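Local atomic coordinates of alginate lyase (Bacteroides ovatus, PDB entry 3NNB), a protein that probably depolymerises alginate, a polymer of uronic acids, by beta-elimination at its glycosidic bonds. Residues 33-37 with 110-114; 66-72 with 84-90; 255-261 with 302-308. All coordinates share one frame. Numbering follows the deposited sequence.

Interaction 1 of 3, residues 33-37 with 110-114; sequences LLRDA and TLGLA
Both segments are alpha-helix, 33-37 from helix 27-41 and 110-114 from helix 98-118. Their axes approach to 8.8 Å and cross at -130°, 130° between N-to-C directions, so the pair runs obliquely antiparallel. This is helix-helix packing in a mainly helical fold of the six-hairpin clan. Ala37 lies level with Leu111 (CA-CA 5.4 Å) and Leu34 with Ala114 (CA-CA 5.8 Å). Alanine, one in each close pair, lets the backbones approach. Leu33 (chi1 t, chi2 p) lays CD1 4.1 Å from Leu113 CB, while Leu34 (chi1 m, chi2 t) brings CD2 to 3.8 Å from Ala114 CB. Leu111 (m, t) sets CD2 3.9 Å from Ala37 CB. Thr110, chi1 m, offers its methyl: CG2 is 3.7 Å from Asp36 CB and 3.5 Å from Ala37 N. Its hydroxyl is hydrogen-bonded to Lys106 O and Arg374, the salt-bridge partner of Asp36, so Thr110 OG1 and Asp36 OD2 both have partners. No hydrogen bond crosses between the segments; their tightest touch is Ala37 CB against Ala114 CB, 3.4 Å.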
ATOM      1  N   LEU A  33     -16.598  -8.185   7.316  1.00  9.67           N
ATOM      2  CA  LEU A  33     -16.449  -7.085   6.340  1.00  8.84           C
ATOM      3  C   LEU A  33     -17.649  -6.150   6.391  1.00 11.77           C
ATOM      4  O   LEU A  33     -17.493  -4.911   6.445  1.00 10.53           O
ATOM      5  CB  LEU A  33     -16.252  -7.623   4.928  1.00  8.15           C
ATOM      6  CG  LEU A  33     -16.286  -6.629   3.782  1.00  9.63           C
ATOM      7  CD1 LEU A  33     -15.023  -5.650   3.896  1.00 10.39           C
ATOM      8  CD2 LEU A  33     -16.373  -7.332   2.423  1.00 11.32           C
ATOM      9  N   LEU A  34     -18.858  -6.706   6.392  1.00 11.11           N
ATOM     10  CA  LEU A  34     -20.034  -5.835   6.474  1.00 12.12           C
ATOM     11  C   LEU A  34     -20.141  -5.102   7.789  1.00 12.36           C
ATOM     12  O   LEU A  34     -20.614  -3.957   7.822  1.00 11.88           O
ATOM     13  CB  LEU A  34     -21.326  -6.586   6.159  1.00 12.65           C
ATOM     14  CG  LEU A  34     -21.360  -7.293   4.796  1.00 17.37           C
ATOM     15  CD1 LEU A  34     -22.750  -7.919   4.485  1.00 17.06           C
ATOM     16  CD2 LEU A  34     -20.907  -6.436   3.656  1.00 15.61           C
ATOM     17  N   ARG A  35     -19.693  -5.733   8.879  1.00 11.60           N
ATOM     18  CA  ARG A  35     -19.570  -5.028  10.164  1.00 12.05           C
ATOM     19  C   ARG A  35     -18.577  -3.888  10.101  1.00 11.29           C
ATOM     20  O   ARG A  35     -18.852  -2.823  10.622  1.00 11.32           O
ATOM     21  CB  ARG A  35     -19.205  -5.983  11.290  1.00 13.94           C
ATOM     22  CG  ARG A  35     -20.369  -6.823  11.744  1.00 27.16           C
ATOM     23  CD  ARG A  35     -19.981  -7.699  12.946  1.00 34.53           C
ATOM     24  NE  ARG A  35     -20.811  -8.906  13.012  1.00 45.65           N
ATOM     25  N   ASP A  36     -17.411  -4.100   9.485  1.00 11.55           N
ATOM     26  CA  ASP A  36     -16.436  -3.031   9.315  1.00  9.46           C
ATOM     27  C   ASP A  36     -17.082  -1.889   8.473  1.00  7.51           C
ATOM     28  O   ASP A  36     -16.878  -0.710   8.734  1.00  9.68           O
ATOM     29  CB  ASP A  36     -15.179  -3.518   8.569  1.00  9.44           C
ATOM     30  CG  ASP A  36     -14.278  -4.415   9.403  1.00 13.32           C
ATOM     31  OD1 ASP A  36     -14.471  -4.552  10.634  1.00 12.47           O
ATOM     32  OD2 ASP A  36     -13.363  -4.974   8.772  1.00 14.85           O
ATOM     33  N   ALA A  37     -17.831  -2.232   7.440  1.00  9.50           N
ATOM     34  CA  ALA A  37     -18.463  -1.220   6.596  1.00  8.93           C
ATOM     35  C   ALA A  37     -19.501  -0.462   7.385  1.00  9.39           C
ATOM     36  O   ALA A  37     -19.626   0.744   7.246  1.00  9.51           O
ATOM     37  CB  ALA A  37     -19.137  -1.900   5.373  1.00  7.97           C
ATOM     38  N   THR A 110     -12.840  -0.573   2.418  1.00  7.35           N
ATOM     39  CA  THR A 110     -13.835  -1.355   3.138  1.00  7.13           C
ATOM     40  C   THR A 110     -15.218  -1.251   2.465  1.00  7.42           C
ATOM     41  O   THR A 110     -15.916  -2.272   2.244  1.00  8.16           O
ATOM     42  CB  THR A 110     -13.935  -0.874   4.608  1.00  8.04           C
ATOM     43  OG1 THR A 110     -12.679  -1.108   5.265  1.00  8.45           O
ATOM     44  CG2 THR A 110     -15.055  -1.560   5.374  1.00  8.68           C
ATOM     45  N   LEU A 111     -15.643  -0.017   2.193  1.00  7.78           N
ATOM     46  CA  LEU A 111     -16.957   0.243   1.634  1.00  8.24           C
ATOM     47  C   LEU A 111     -17.112  -0.292   0.228  1.00  8.57           C
ATOM     48  O   LEU A 111     -18.160  -0.826  -0.121  1.00  8.03           O
ATOM     49  CB  LEU A 111     -17.319   1.733   1.703  1.00  6.24           C
ATOM     50  CG  LEU A 111     -17.512   2.195   3.183  1.00  8.25           C
ATOM     51  CD1 LEU A 111     -17.336   3.748   3.273  1.00  8.65           C
ATOM     52  CD2 LEU A 111     -18.885   1.706   3.801  1.00  8.51           C
ATOM     53  N   GLY A 112     -16.087  -0.144  -0.614  1.00  8.44           N
ATOM     54  CA  GLY A 112     -16.152  -0.639  -1.957  1.00  9.14           C
ATOM     55  C   GLY A 112     -16.232  -2.165  -1.968  1.00  9.66           C
ATOM     56  O   GLY A 112     -17.022  -2.750  -2.706  1.00 10.59           O
ATOM     57  N   LEU A 113     -15.405  -2.796  -1.156  1.00  8.61           N
ATOM     58  CA  LEU A 113     -15.463  -4.252  -0.997  1.00  8.49           C
ATOM     59  C   LEU A 113     -16.850  -4.680  -0.458  1.00  9.54           C
ATOM     60  O   LEU A 113     -17.446  -5.634  -0.941  1.00  9.21           O
ATOM     61  CB  LEU A 113     -14.361  -4.719  -0.069  1.00  8.79           C
ATOM     62  CG  LEU A 113     -12.985  -4.784  -0.708  1.00 10.12           C
ATOM     63  CD1 LEU A 113     -11.949  -5.060   0.405  1.00 12.26           C
ATOM     64  CD2 LEU A 113     -12.877  -5.816  -1.837  1.00 10.56           C
ATOM     65  N   ALA A 114     -17.351  -3.970   0.540  1.00 10.05           N
ATOM     66  CA  ALA A 114     -18.683  -4.273   1.074  1.00 10.03           C
ATOM     67  C   ALA A 114     -19.766  -4.129   0.009  1.00 11.90           C
ATOM     68  O   ALA A 114     -20.663  -5.002  -0.084  1.00 11.36           O
ATOM     69  CB  ALA A 114     -19.007  -3.373   2.308  1.00  8.32           C
TER

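Interaction 2 of 3, residues 66-72 with 84-90; sequences MGPYWWP and RKDGQRN
Met66, a selenomethionine with chi1 and chi2 both t, extends its CE to 3.3 Å from Asn90 ND2. Gly67 opens a type I beta turn closed by Trp70 N to Gly67 O (3.2 Å). Inside it, Pro68 O accepts from Asn90 N (2.8 Å), and Pro68 CB covers one face of the Arg89 guanidinium. Tyr69 O receives Lys85 N (2.8 Å), while its ring (chi1 m) takes Gly87 CA over one face, 3.8 Å from the centroid; Gly87, in the type II turn 85-88, suits its phi of 89°. Tyr69 OH hydrogen-bonds with Tyr277. Trp70 pairs with Arg84 as an antiparallel non-hydrogen-bonded bridge (CA-CA 4.5 Å); Arg84 CB sits 3.7 Å from the centroid of the indole six-membered ring, a CH-pi contact. Trp70 NE1 hydrogen-bonds a citrate, probably from the crystallisation liquor but possibly marking a pocket. Trp70 O accepts from Asn90 ND2 (2.9 Å), and Asn90 OD1 from Glu92 N. Trp71, chi1 m, donates NE1 to Gln88 O (2.8 Å), and Asn90 CA packs over its six-membered ring. A small two-stranded antiparallel sheet, its strands joined by a long loop, thus continues irregularly: main-chain carbonyls take the donors while CH groups cover the aromatic faces.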
HETATM    1  N   MSE A  66       4.462  14.271   8.648  1.00  6.70           N
HETATM    2  CA  MSE A  66       5.772  14.274   9.313  1.00  9.03           C
HETATM    3  C   MSE A  66       6.464  12.928   9.144  1.00  9.83           C
HETATM    4  O   MSE A  66       5.814  11.878   9.231  1.00 10.07           O
HETATM    5  CB  MSE A  66       5.579  14.502  10.819  1.00  9.58           C
HETATM    6  CG  MSE A  66       6.885  14.753  11.570  1.00 13.44           C
HETATM    7 SE   MSE A  66       6.545  14.770  13.505  0.75 10.13          SE
HETATM    8  CE  MSE A  66       6.801  12.936  13.776  1.00 23.73           C
ATOM      9  N   GLY A  67       7.774  12.935   8.934  1.00  8.90           N
ATOM     10  CA  GLY A  67       8.541  11.691   8.898  1.00  8.87           C
ATOM     11  C   GLY A  67       8.273  10.904  10.187  1.00  7.04           C
ATOM     12  O   GLY A  67       8.532  11.419  11.297  1.00  8.11           O
ATOM     13  N   PRO A  68       7.738   9.677  10.086  1.00  6.61           N
ATOM     14  CA  PRO A  68       7.242   9.041  11.316  1.00  6.86           C
ATOM     15  C   PRO A  68       8.299   8.716  12.358  1.00  8.22           C
ATOM     16  O   PRO A  68       7.971   8.661  13.533  1.00  8.25           O
ATOM     17  CB  PRO A  68       6.628   7.746  10.818  1.00  9.54           C
ATOM     18  CG  PRO A  68       6.168   8.096   9.511  1.00 15.70           C
ATOM     19  CD  PRO A  68       7.193   8.995   8.905  1.00  9.84           C
ATOM     20  N   TYR A  69       9.548   8.494  11.934  1.00  7.08           N
ATOM     21  CA  TYR A  69      10.606   8.082  12.868  1.00  8.10           C
ATOM     22  C   TYR A  69      11.427   9.241  13.427  1.00  7.60           C
ATOM     23  O   TYR A  69      12.514   9.031  13.984  1.00  8.13           O
ATOM     24  CB  TYR A  69      11.521   7.079  12.201  1.00  9.79           C
ATOM     25  CG  TYR A  69      10.832   5.814  11.709  1.00  7.51           C
ATOM     26  CD1 TYR A  69       9.777   5.213  12.391  1.00  8.08           C
ATOM     27  CD2 TYR A  69      11.299   5.190  10.559  1.00 11.19           C
ATOM     28  CE1 TYR A  69       9.189   4.012  11.910  1.00 10.22           C
ATOM     29  CE2 TYR A  69      10.701   3.993  10.082  1.00 10.22           C
ATOM     30  CZ  TYR A  69       9.678   3.418  10.776  1.00 11.56           C
ATOM     31  OH  TYR A  69       9.109   2.238  10.287  1.00 12.26           O
ATOM     32  N   TRP A  70      10.924  10.467  13.257  1.00  7.30           N
ATOM     33  CA  TRP A  70      11.674  11.670  13.642  1.00  6.77           C
ATOM     34  C   TRP A  70      11.047  12.268  14.896  1.00  7.19           C
ATOM     35  O   TRP A  70       9.825  12.476  14.958  1.00  7.70           O
ATOM     36  CB  TRP A  70      11.724  12.668  12.440  1.00  7.43           C
ATOM     37  CG  TRP A  70      12.560  12.110  11.325  1.00  6.68           C
ATOM     38  CD1 TRP A  70      12.172  11.179  10.377  1.00 10.87           C
ATOM     39  CD2 TRP A  70      13.954  12.315  11.127  1.00  6.94           C
ATOM     40  NE1 TRP A  70      13.236  10.866   9.570  1.00  8.77           N
ATOM     41  CE2 TRP A  70      14.344  11.535  10.004  1.00  8.96           C
ATOM     42  CE3 TRP A  70      14.910  13.118  11.755  1.00  7.36           C
ATOM     43  CZ2 TRP A  70      15.664  11.540   9.508  1.00 10.24           C
ATOM     44  CZ3 TRP A  70      16.214  13.123  11.260  1.00 11.91           C
ATOM     45  CH2 TRP A  70      16.567  12.350  10.146  1.00 11.52           C
ATOM     46  N   TRP A  71      11.924  12.536  15.879  1.00  8.65           N
ATOM     47  CA  TRP A  71      11.550  12.943  17.232  1.00  8.51           C
ATOM     48  C   TRP A  71      12.330  14.164  17.691  1.00  8.22           C
ATOM     49  O   TRP A  71      13.453  14.382  17.257  1.00  8.87           O
ATOM     50  CB  TRP A  71      11.888  11.835  18.252  1.00  9.14           C
ATOM     51  CG  TRP A  71      11.141  10.538  18.062  1.00  5.57           C
ATOM     52  CD1 TRP A  71      11.304   9.638  17.055  1.00  8.38           C
ATOM     53  CD2 TRP A  71      10.132  10.013  18.920  1.00  9.39           C
ATOM     54  NE1 TRP A  71      10.436   8.563  17.229  1.00  8.26           N
ATOM     55  CE2 TRP A  71       9.705   8.776  18.365  1.00  7.41           C
ATOM     56  CE3 TRP A  71       9.520  10.472  20.093  1.00  9.18           C
ATOM     57  CZ2 TRP A  71       8.743   7.982  18.982  1.00  8.84           C
ATOM     58  CZ3 TRP A  71       8.557   9.674  20.694  1.00  7.58           C
ATOM     59  CH2 TRP A  71       8.166   8.480  20.129  1.00  7.45           C
ATOM     60  N   PRO A  72      11.741  14.938  18.624  1.00  7.64           N
ATOM     61  CA  PRO A  72      12.509  16.033  19.238  1.00  8.49           C
ATOM     62  C   PRO A  72      13.797  15.536  19.883  1.00 10.39           C
ATOM     63  O   PRO A  72      13.807  14.467  20.507  1.00 10.25           O
ATOM     64  CB  PRO A  72      11.558  16.617  20.297  1.00 11.04           C
ATOM     65  CG  PRO A  72      10.216  16.079  20.003  1.00 10.81           C
ATOM     66  CD  PRO A  72      10.365  14.837  19.137  1.00  7.73           C
ATOM     67  N   ARG A  84      16.408  10.969  14.260  1.00  9.38           N
ATOM     68  CA  ARG A  84      15.753   9.746  13.830  1.00  8.68           C
ATOM     69  C   ARG A  84      15.908   8.606  14.826  1.00  9.87           C
ATOM     70  O   ARG A  84      16.975   8.380  15.378  1.00 10.20           O
ATOM     71  CB  ARG A  84      16.286   9.316  12.471  1.00 10.04           C
ATOM     72  CG  ARG A  84      15.527   8.174  11.840  1.00 14.11           C
ATOM     73  CD  ARG A  84      16.184   7.922  10.508  1.00 19.68           C
ATOM     74  NE  ARG A  84      15.747   6.762   9.768  1.00 30.17           N
ATOM     75  CZ  ARG A  84      16.469   5.670   9.522  1.00 23.81           C
ATOM     76  NH1 ARG A  84      17.661   5.447  10.074  1.00 23.16           N
ATOM     77  NH2 ARG A  84      15.937   4.732   8.760  1.00 30.04           N
ATOM     78  N   LYS A  85      14.794   7.922  15.091  1.00  8.79           N
ATOM     79  CA  LYS A  85      14.747   6.704  15.899  1.00  8.67           C
ATOM     80  C   LYS A  85      14.083   5.618  15.030  1.00  9.69           C
ATOM     81  O   LYS A  85      12.850   5.429  15.061  1.00  8.04           O
ATOM     82  CB  LYS A  85      13.913   6.919  17.162  1.00  9.52           C
ATOM     83  CG  LYS A  85      14.428   8.037  18.094  1.00 13.79           C
ATOM     84  CD  LYS A  85      15.801   7.722  18.631  1.00 20.07           C
ATOM     85  CE  LYS A  85      16.214   8.806  19.666  1.00 39.36           C
ATOM     86  NZ  LYS A  85      17.524   8.510  20.315  1.00 40.07           N
ATOM     87  N   ASP A  86      14.892   4.939  14.225  1.00  6.40           N
ATOM     88  CA  ASP A  86      14.353   3.991  13.228  1.00  7.03           C
ATOM     89  C   ASP A  86      13.411   3.000  13.904  1.00  7.34           C
ATOM     90  O   ASP A  86      13.765   2.329  14.904  1.00  8.43           O
ATOM     91  CB  ASP A  86      15.514   3.268  12.506  1.00  8.38           C
ATOM     92  CG  ASP A  86      15.059   2.367  11.379  1.00 10.27           C
ATOM     93  OD1 ASP A  86      13.926   2.535  10.875  1.00  9.33           O
ATOM     94  OD2 ASP A  86      15.861   1.448  11.010  1.00 10.88           O
ATOM     95  N   GLY A  87      12.199   2.898  13.356  1.00  7.96           N
ATOM     96  CA  GLY A  87      11.215   1.938  13.800  1.00  9.38           C
ATOM     97  C   GLY A  87      10.303   2.384  14.919  1.00  9.72           C
ATOM     98  O   GLY A  87       9.375   1.666  15.290  1.00 10.80           O
ATOM     99  N   GLN A  88      10.557   3.566  15.473  1.00  9.13           N
ATOM    100  CA  GLN A  88       9.751   4.112  16.570  1.00  7.53           C
ATOM    101  C   GLN A  88       8.965   5.315  16.072  1.00  8.12           C
ATOM    102  O   GLN A  88       9.569   6.338  15.722  1.00  8.75           O
ATOM    103  CB  GLN A  88      10.654   4.491  17.757  1.00  8.69           C
ATOM    104  CG  GLN A  88      11.493   3.317  18.306  1.00 11.95           C
ATOM    105  CD  GLN A  88      12.209   3.673  19.606  1.00 12.40           C
ATOM    106  OE1 GLN A  88      11.575   3.867  20.623  1.00 14.50           O
ATOM    107  NE2 GLN A  88      13.507   3.784  19.557  1.00 12.60           N
ATOM    108  N   ARG A  89       7.637   5.163  16.008  1.00  8.97           N
ATOM    109  CA  ARG A  89       6.756   6.151  15.412  0.70  8.74           C
ATOM    110  C   ARG A  89       6.372   7.266  16.406  1.00  8.40           C
ATOM    111  O   ARG A  89       5.738   7.018  17.455  1.00  9.57           O
ATOM    112  CB  ARG A  89       5.498   5.506  14.790  0.70  9.37           C
ATOM    113  CG  ARG A  89       5.790   4.637  13.577  0.70 18.03           C
ATOM    114  CD  ARG A  89       4.508   4.005  12.969  0.70 26.66           C
ATOM    115  NE  ARG A  89       3.684   4.958  12.212  0.70 25.43           N
ATOM    116  CZ  ARG A  89       3.753   5.203  10.898  0.70 22.41           C
ATOM    117  NH1 ARG A  89       4.630   4.578  10.120  0.70 27.92           N
ATOM    118  NH2 ARG A  89       2.926   6.110  10.350  0.70 25.28           N
ATOM    119  N   ASN A  90       6.727   8.492  16.055  1.00  7.85           N
ATOM    120  CA  ASN A  90       6.432   9.643  16.907  1.00  7.75           C
ATOM    121  C   ASN A  90       4.942   9.992  16.856  1.00 11.12           C
ATOM    122  O   ASN A  90       4.408  10.240  15.800  1.00 10.03           O
ATOM    123  CB  ASN A  90       7.238  10.824  16.414  1.00  8.38           C
ATOM    124  CG  ASN A  90       6.993  12.085  17.209  1.00  6.27           C
ATOM    125  OD1 ASN A  90       6.076  12.162  18.059  1.00  8.82           O
ATOM    126  ND2 ASN A  90       7.773  13.128  16.874  1.00  6.59           N
TER

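Interaction 3 of 3, residues 255-261 with 302-308; sequences LFAQIEP and ATSQDGR
Arg308 is the hub of a salt-bridge network with Asp306 and Glu260. Its NE meets Asp306 OD2 at 3.0 Å and its NH2 meets the same oxygen at 3.2 Å. Across the segments, NH1 donates to Ile259 O (3.0 Å) and, weakly, to Glu260 OE2 (3.3 Å). Two waters bridge the Glu260-Arg308 pair, one between OE1 and NH2, the other between OE2 and NH1. The long side chain (chi1 m, chi2 and chi3 t) ends in a guanidinium, whose donors at NE, NH1 and NH2 suit several partners at once. Pro261 CD and Glu260 C lie over one of its faces.

Asp306 (chi1 p) is held in place by Ser304 OG, which donates to Asp306 OD1 (2.6 Å) and accepts from Arg308 N (2.9 Å). These bonds brace the type I turn 304-307, with Gly307 N to Ser304 O at 3.0 Å and Ser304 N to Arg308 O at 3.0 Å; Gly307 adopts phi 91°, where a CB would press on the preceding carbonyl. Water 3 links Pro261 O with Asp306 O.

Farther along, Phe256 (chi1 m) takes Ser304 CB over its ring, 3.6 Å from the centroid, and its CZ lies 4.3 Å from Ala302 CB. Leu255 CD1 is 4.4 Å from the same methyl, on the buried side where Met285 and Ile310 also pack.

Helix 240-258 ends at Gln258, and the chain then runs past Arg308, Pro261 CA 4.7 Å from its CA. At the surface of this mainly helical fold, the Glu260-Asp306-Arg308 salt-bridge network thus links the loop before helix 310-317 to the C-terminal end of helix 240-258.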
ATOM      1  N   LEU A 255      14.344  -5.089  -8.862  1.00  7.45           N
ATOM      2  CA  LEU A 255      14.574  -6.422  -8.324  1.00  8.24           C
ATOM      3  C   LEU A 255      16.051  -6.778  -8.271  1.00  9.01           C
ATOM      4  O   LEU A 255      16.536  -7.297  -7.282  1.00  9.35           O
ATOM      5  CB  LEU A 255      13.843  -7.514  -9.143  1.00 10.31           C
ATOM      6  CG  LEU A 255      12.318  -7.381  -9.164  1.00  7.10           C
ATOM      7  CD1 LEU A 255      11.716  -8.460 -10.040  1.00  7.18           C
ATOM      8  CD2 LEU A 255      11.667  -7.363  -7.741  1.00  9.06           C
ATOM      9  N   PHE A 256      16.770  -6.547  -9.367  1.00  8.68           N
ATOM     10  CA  PHE A 256      18.153  -7.033  -9.427  1.00  8.28           C
ATOM     11  C   PHE A 256      19.089  -6.087  -8.659  1.00  9.92           C
ATOM     12  O   PHE A 256      20.231  -6.458  -8.335  1.00 11.96           O
ATOM     13  CB  PHE A 256      18.633  -7.227 -10.874  1.00  8.72           C
ATOM     14  CG  PHE A 256      17.747  -8.128 -11.728  1.00  8.60           C
ATOM     15  CD1 PHE A 256      16.894  -9.079 -11.174  1.00 11.14           C
ATOM     16  CD2 PHE A 256      17.779  -8.011 -13.120  1.00 13.13           C
ATOM     17  CE1 PHE A 256      16.073  -9.884 -11.977  1.00 12.05           C
ATOM     18  CE2 PHE A 256      16.961  -8.832 -13.916  1.00 12.82           C
ATOM     19  CZ  PHE A 256      16.133  -9.747 -13.350  1.00 10.86           C
ATOM     20  N   ALA A 257      18.625  -4.874  -8.406  1.00  9.31           N
ATOM     21  CA  ALA A 257      19.376  -3.909  -7.635  1.00  9.27           C
ATOM     22  C   ALA A 257      19.273  -4.238  -6.129  1.00 10.56           C
ATOM     23  O   ALA A 257      20.258  -4.115  -5.407  1.00 11.87           O
ATOM     24  CB  ALA A 257      18.863  -2.504  -7.905  1.00 12.25           C
ATOM     25  N   GLN A 258      18.079  -4.589  -5.684  1.00  8.30           N
ATOM     26  CA  GLN A 258      17.711  -4.697  -4.250  1.00  9.86           C
ATOM     27  C   GLN A 258      17.769  -6.105  -3.646  1.00  7.93           C
ATOM     28  O   GLN A 258      17.779  -6.230  -2.415  1.00  8.38           O
ATOM     29  CB  GLN A 258      16.319  -4.103  -4.002  1.00  7.55           C
ATOM     30  CG  GLN A 258      16.213  -2.646  -4.405  1.00  8.02           C
ATOM     31  CD  GLN A 258      14.971  -1.952  -3.931  1.00  8.80           C
ATOM     32  OE1 GLN A 258      14.317  -2.355  -2.935  1.00  9.42           O
ATOM     33  NE2 GLN A 258      14.625  -0.860  -4.643  1.00  7.93           N
ATOM     34  N   ILE A 259      17.834  -7.132  -4.497  1.00  7.30           N
ATOM     35  CA  ILE A 259      17.938  -8.512  -4.078  1.00  8.18           C
ATOM     36  C   ILE A 259      19.326  -9.059  -4.427  1.00  9.34           C
ATOM     37  O   ILE A 259      19.777  -8.965  -5.551  1.00  9.20           O
ATOM     38  CB  ILE A 259      16.841  -9.392  -4.719  1.00  7.68           C
ATOM     39  CG1 ILE A 259      15.442  -8.791  -4.464  1.00  7.52           C
ATOM     40  CG2 ILE A 259      16.922 -10.846  -4.251  1.00  9.08           C
ATOM     41  CD1 ILE A 259      14.378  -9.451  -5.359  1.00  5.69           C
ATOM     42  N   GLU A 260      20.024  -9.587  -3.423  1.00  9.01           N
ATOM     43  CA  GLU A 260      21.317 -10.210  -3.665  1.00  8.82           C
ATOM     44  C   GLU A 260      21.134 -11.644  -4.167  1.00 10.41           C
ATOM     45  O   GLU A 260      20.038 -12.207  -4.129  1.00  8.88           O
ATOM     46  CB  GLU A 260      22.143 -10.183  -2.388  1.00  7.30           C
ATOM     47  CG  GLU A 260      22.545  -8.831  -1.957  1.00  9.45           C
ATOM     48  CD  GLU A 260      23.567  -8.193  -2.860  1.00 14.61           C
ATOM     49  OE1 GLU A 260      24.663  -8.794  -3.080  1.00 13.23           O
ATOM     50  OE2 GLU A 260      23.274  -7.092  -3.371  1.00 19.53           O
ATOM     51  N   PRO A 261      22.219 -12.264  -4.661  1.00 10.79           N
ATOM     52  CA  PRO A 261      22.015 -13.566  -5.261  1.00 12.05           C
ATOM     53  C   PRO A 261      21.536 -14.661  -4.289  1.00 11.10           C
ATOM     54  O   PRO A 261      20.999 -15.680  -4.717  1.00 13.50           O
ATOM     55  CB  PRO A 261      23.402 -13.881  -5.866  1.00 11.60           C
ATOM     56  CG  PRO A 261      23.967 -12.585  -6.155  1.00 13.14           C
ATOM     57  CD  PRO A 261      23.551 -11.723  -4.952  1.00 12.26           C
ATOM     58  N   ALA A 302      11.162 -13.137 -13.268  1.00 11.59           N
ATOM     59  CA  ALA A 302      12.309 -12.367 -13.772  1.00 10.63           C
ATOM     60  C   ALA A 302      13.526 -12.702 -12.934  1.00 13.44           C
ATOM     61  O   ALA A 302      13.490 -12.587 -11.718  1.00 11.64           O
ATOM     62  CB  ALA A 302      12.048 -10.857 -13.764  1.00 10.39           C
ATOM     63  N   THR A 303      14.590 -13.146 -13.597  1.00 11.03           N
ATOM     64  CA  THR A 303      15.765 -13.678 -12.892  1.00 11.09           C
ATOM     65  C   THR A 303      17.004 -13.118 -13.532  1.00 14.08           C
ATOM     66  O   THR A 303      17.113 -13.119 -14.758  1.00 14.65           O
ATOM     67  CB  THR A 303      15.802 -15.226 -12.964  1.00 11.48           C
ATOM     68  OG1 THR A 303      14.567 -15.758 -12.487  1.00 14.91           O
ATOM     69  CG2 THR A 303      16.939 -15.802 -12.109  1.00 13.14           C
ATOM     70  N   SER A 304      17.940 -12.611 -12.730  1.00 12.33           N
ATOM     71  CA  SER A 304      19.178 -12.074 -13.284  1.00 12.64           C
ATOM     72  C   SER A 304      20.144 -13.221 -13.615  1.00 12.44           C
ATOM     73  O   SER A 304      19.963 -14.348 -13.186  1.00 12.12           O
ATOM     74  CB  SER A 304      19.871 -11.104 -12.303  1.00 12.16           C
ATOM     75  OG  SER A 304      20.386 -11.820 -11.210  1.00 12.65           O
ATOM     76  N   GLN A 305      21.186 -12.882 -14.371  1.00 15.85           N
ATOM     77  CA  GLN A 305      22.204 -13.863 -14.764  1.00 18.02           C
ATOM     78  C   GLN A 305      22.811 -14.513 -13.526  1.00 18.20           C
ATOM     79  O   GLN A 305      23.134 -15.699 -13.545  1.00 19.73           O
ATOM     80  CB  GLN A 305      23.296 -13.173 -15.611  1.00 16.71           C
ATOM     81  N   ASP A 306      22.936 -13.759 -12.426  1.00 16.66           N
ATOM     82  CA  ASP A 306      23.495 -14.301 -11.179  1.00 15.41           C
ATOM     83  C   ASP A 306      22.455 -14.808 -10.135  1.00 17.31           C
ATOM     84  O   ASP A 306      22.789 -15.113  -8.998  1.00 17.62           O
ATOM     85  CB  ASP A 306      24.549 -13.331 -10.558  1.00 18.83           C
ATOM     86  CG  ASP A 306      23.995 -11.953 -10.190  1.00 22.91           C
ATOM     87  OD1 ASP A 306      22.897 -11.577 -10.641  1.00 20.84           O
ATOM     88  OD2 ASP A 306      24.698 -11.176  -9.509  1.00 20.25           O
ATOM     89  N   GLY A 307      21.208 -14.983 -10.561  1.00 12.70           N
ATOM     90  CA  GLY A 307      20.213 -15.662  -9.760  1.00 11.41           C
ATOM     91  C   GLY A 307      19.385 -14.772  -8.839  1.00 11.07           C
ATOM     92  O   GLY A 307      18.721 -15.277  -7.986  1.00 13.82           O
ATOM     93  N   ARG A 308      19.424 -13.454  -9.011  1.00  9.51           N
ATOM     94  CA  ARG A 308      18.568 -12.554  -8.216  1.00  7.44           C
ATOM     95  C   ARG A 308      17.146 -12.665  -8.743  1.00 10.72           C
ATOM     96  O   ARG A 308      16.906 -12.583  -9.966  1.00 11.99           O
ATOM     97  CB  ARG A 308      19.065 -11.139  -8.333  1.00  8.16           C
ATOM     98  CG  ARG A 308      20.548 -10.972  -7.967  1.00 10.06           C
ATOM     99  CD  ARG A 308      21.065  -9.663  -8.426  1.00 11.95           C
ATOM    100  NE  ARG A 308      22.525  -9.544  -8.286  1.00 12.90           N
ATOM    101  CZ  ARG A 308      23.144  -8.813  -7.370  1.00 13.76           C
ATOM    102  NH1 ARG A 308      22.482  -8.100  -6.446  1.00 13.04           N
ATOM    103  NH2 ARG A 308      24.464  -8.803  -7.355  1.00 18.75           N
TER
HETATM  104  O   HOH W   1      26.215  -8.162  -5.174  1.00 23.72           O
HETATM  105  O   HOH W   2      24.283  -5.948  -5.378  1.00 30.25           O
HETATM  106  O   HOH W   3      21.967 -16.923  -7.196  1.00 26.56           O

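Interaction 1 is a buried, mostly apolar helix-helix seam with no hydrogen bond between its segments; Thr110 OG1 and Asp36 OD2 find partners outside them. Interactions 2 and 3 lie nearer solvent and rely on directional bonds: interaction 2 joins loops around a small two-stranded sheet through backbone bonds and aromatic faces, whereas interaction 3 fixes a loop to a helix end with charges and bridging waters. Along the sequence, 66-72 and 84-90 fall between the segments of interaction 1, and interaction 3 follows. No elements are shared and none of the contacts touch: interactions 1 and 3 lie on opposite sides of the chain's centre, about 39 Å between centres, and interactions 2 and 3 approach to about 14 Å between nearest atoms.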